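Local coordinates for AB hydrolase-1 domain-containing protein (Thermoplasma acidophilum DSM 1728, PDB 3BDI), which is an uncharacterised member of the alpha/beta hydrolase superfamily, ABHD14 family, and probably acts as a serine hydrolase, at residues Lys20-Ser25 against Gly56-Ala61. Sequence-based numbering, arbitrary orientation.
Sequences KMVTDS and GYNVYA
One face of the Tyr-60 ring receives Val-22 CG1, which sits 3.5 Å from Tyr-60 CZ, while Lys-20 CB approaches the same ring obliquely near CD2. Val-22 CB stands over one face of the Asn-58 amide, 3.7 Å from Asn-58 CG, and Thr-23 O meets the ND2 edge in plane. In this alpha/beta hydrolase fold, the contact joins antiparallel strand 14-21 to strand 57-62, whose other edge pairs in parallel with strand 28-33. Met-21 and Val-59 form a hydrogen-bonded pair, Met-21 N to Val-59 O at 2.9 Å and Val-59 N to Met-21 O at 3.0 Å; their side chains turn to the sheet face covered by helix 48-53. Beyond this pair the Asn-58 side chain takes over. A chi1 of -79° sets CG beside its own backbone N, facing Val-22 CB. Asn-58 OD1 accepts Thr-23 N at 2.8 Å from above the amide plane and also bonds Asn-26 ND2. Asn-58 ND2 donates to Thr-23 O at 3.2 Å. An alanine in place of Asn-58 would probably leave Thr-23 N and O and Asn-26 ND2 without these mates and the chain after Val-22 less firmly held. Where the strands part, one water donates to both Met-21 O and, at 2.6 Å, Tyr-57 O.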
loop_
_atom_site.group_PDB
_atom_site.type_symbol
_atom_site.label_atom_id
_atom_site.label_comp_id
_atom_site.label_asym_id
_atom_site.label_seq_id
_atom_site.Cartn_x
_atom_site.Cartn_y
_atom_site.Cartn_z
ATOM N N LYS A 20 7.540 -3.052 11.526
ATOM C CA LYS A 20 6.309 -2.516 12.099
ATOM C C LYS A 20 6.601 -1.554 13.224
ATOM O O LYS A 20 7.611 -1.686 13.860
ATOM C CB LYS A 20 5.381 -3.631 12.592
ATOM C CG LYS A 20 5.912 -4.375 13.784
ATOM C CD LYS A 20 5.039 -5.565 14.133
ATOM C CE LYS A 20 5.474 -6.223 15.438
ATOM N NZ LYS A 20 4.796 -7.546 15.704
HETATM N N MSE A 21 5.700 -0.596 13.405
HETATM C CA MSE A 21 5.726 0.312 14.556
HETATM C C MSE A 21 4.310 0.373 15.118
HETATM O O MSE A 21 3.428 0.928 14.519
HETATM C CB MSE A 21 6.205 1.672 14.109
HETATM C CG MSE A 21 6.374 2.662 15.268
HETATM SE SE MSE A 21 7.255 4.335 14.857
HETATM C CE MSE A 21 9.088 3.785 14.823
ATOM N N VAL A 22 4.140 -0.280 16.253
ATOM C CA VAL A 22 2.781 -0.453 16.762
ATOM C C VAL A 22 2.723 -0.240 18.284
ATOM O O VAL A 22 3.716 -0.414 18.974
ATOM C CB VAL A 22 2.265 -1.877 16.426
ATOM C CG1 VAL A 22 2.343 -2.158 14.889
ATOM C CG2 VAL A 22 3.054 -2.878 17.158
ATOM N N THR A 23 1.535 0.073 18.763
ATOM C CA THR A 23 1.246 0.062 20.197
ATOM C C THR A 23 -0.182 -0.454 20.355
ATOM O O THR A 23 -1.037 -0.159 19.524
ATOM C CB THR A 23 1.465 1.459 20.808
ATOM O OG1 THR A 23 1.259 1.385 22.229
ATOM C CG2 THR A 23 0.535 2.509 20.186
ATOM N N ASP A 24 -0.433 -1.211 21.440
ATOM C CA ASP A 24 -1.718 -1.891 21.671
ATOM C C ASP A 24 -2.905 -0.957 21.831
ATOM O O ASP A 24 -4.034 -1.395 21.690
ATOM C CB ASP A 24 -1.635 -2.851 22.878
ATOM N N SER A 25 -2.641 0.321 22.144
ATOM C CA SER A 25 -3.640 1.398 22.272
ATOM C C SER A 25 -4.185 1.986 20.980
ATOM O O SER A 25 -5.291 2.519 20.935
ATOM C CB SER A 25 -3.020 2.610 23.042
ATOM O OG SER A 25 -1.825 2.283 23.775
ATOM N N GLY A 56 -1.380 8.391 15.109
ATOM C CA GLY A 56 -2.136 7.317 15.761
ATOM C C GLY A 56 -2.395 6.028 14.996
ATOM O O GLY A 56 -3.221 5.224 15.420
ATOM N N TYR A 57 -1.683 5.816 13.882
ATOM C CA TYR A 57 -1.741 4.550 13.138
ATOM C C TYR A 57 -0.655 3.548 13.589
ATOM O O TYR A 57 0.513 3.885 13.765
ATOM C CB TYR A 57 -1.626 4.796 11.619
ATOM C CG TYR A 57 -2.865 5.357 10.952
ATOM C CD1 TYR A 57 -3.184 6.724 11.046
ATOM C CD2 TYR A 57 -3.748 4.581 10.227
ATOM C CE1 TYR A 57 -4.321 7.257 10.437
ATOM C CE2 TYR A 57 -4.882 5.116 9.608
ATOM C CZ TYR A 57 -5.225 6.457 9.739
ATOM O OH TYR A 57 -6.325 6.986 9.092
ATOM N N ASN A 58 -1.057 2.292 13.795
ATOM C CA ASN A 58 -0.125 1.165 13.825
ATOM C C ASN A 58 0.303 0.930 12.378
ATOM O O ASN A 58 -0.535 0.860 11.497
ATOM C CB ASN A 58 -0.798 -0.069 14.419
ATOM C CG ASN A 58 -0.852 -0.011 15.920
ATOM O OD1 ASN A 58 -0.128 0.743 16.552
ATOM N ND2 ASN A 58 -1.659 -0.873 16.497
ATOM N N VAL A 59 1.614 0.800 12.175
ATOM C CA VAL A 59 2.196 0.716 10.824
ATOM C C VAL A 59 2.882 -0.641 10.591
ATOM O O VAL A 59 3.723 -1.055 11.362
ATOM C CB VAL A 59 3.203 1.843 10.577
ATOM C CG1 VAL A 59 3.645 1.868 9.108
ATOM C CG2 VAL A 59 2.608 3.196 10.992
ATOM N N TYR A 60 2.508 -1.270 9.480
ATOM C CA TYR A 60 3.051 -2.594 9.115
ATOM C C TYR A 60 3.561 -2.530 7.683
ATOM O O TYR A 60 2.896 -1.950 6.835
ATOM C CB TYR A 60 1.943 -3.644 9.155
ATOM C CG TYR A 60 1.269 -3.784 10.499
ATOM C CD1 TYR A 60 0.204 -2.980 10.855
ATOM C CD2 TYR A 60 1.737 -4.689 11.418
ATOM C CE1 TYR A 60 -0.408 -3.113 12.101
ATOM C CE2 TYR A 60 1.105 -4.829 12.670
ATOM C CZ TYR A 60 0.059 -4.021 12.985
ATOM O OH TYR A 60 -0.564 -4.132 14.240
ATOM N N ALA A 61 4.717 -3.127 7.395
ATOM C CA ALA A 61 5.220 -3.142 6.014
ATOM C C ALA A 61 5.992 -4.439 5.756
ATOM O O ALA A 61 7.087 -4.601 6.301
ATOM C CB ALA A 61 6.146 -1.951 5.768
HETATM O O HOH W 1 2.205 3.301 15.592
#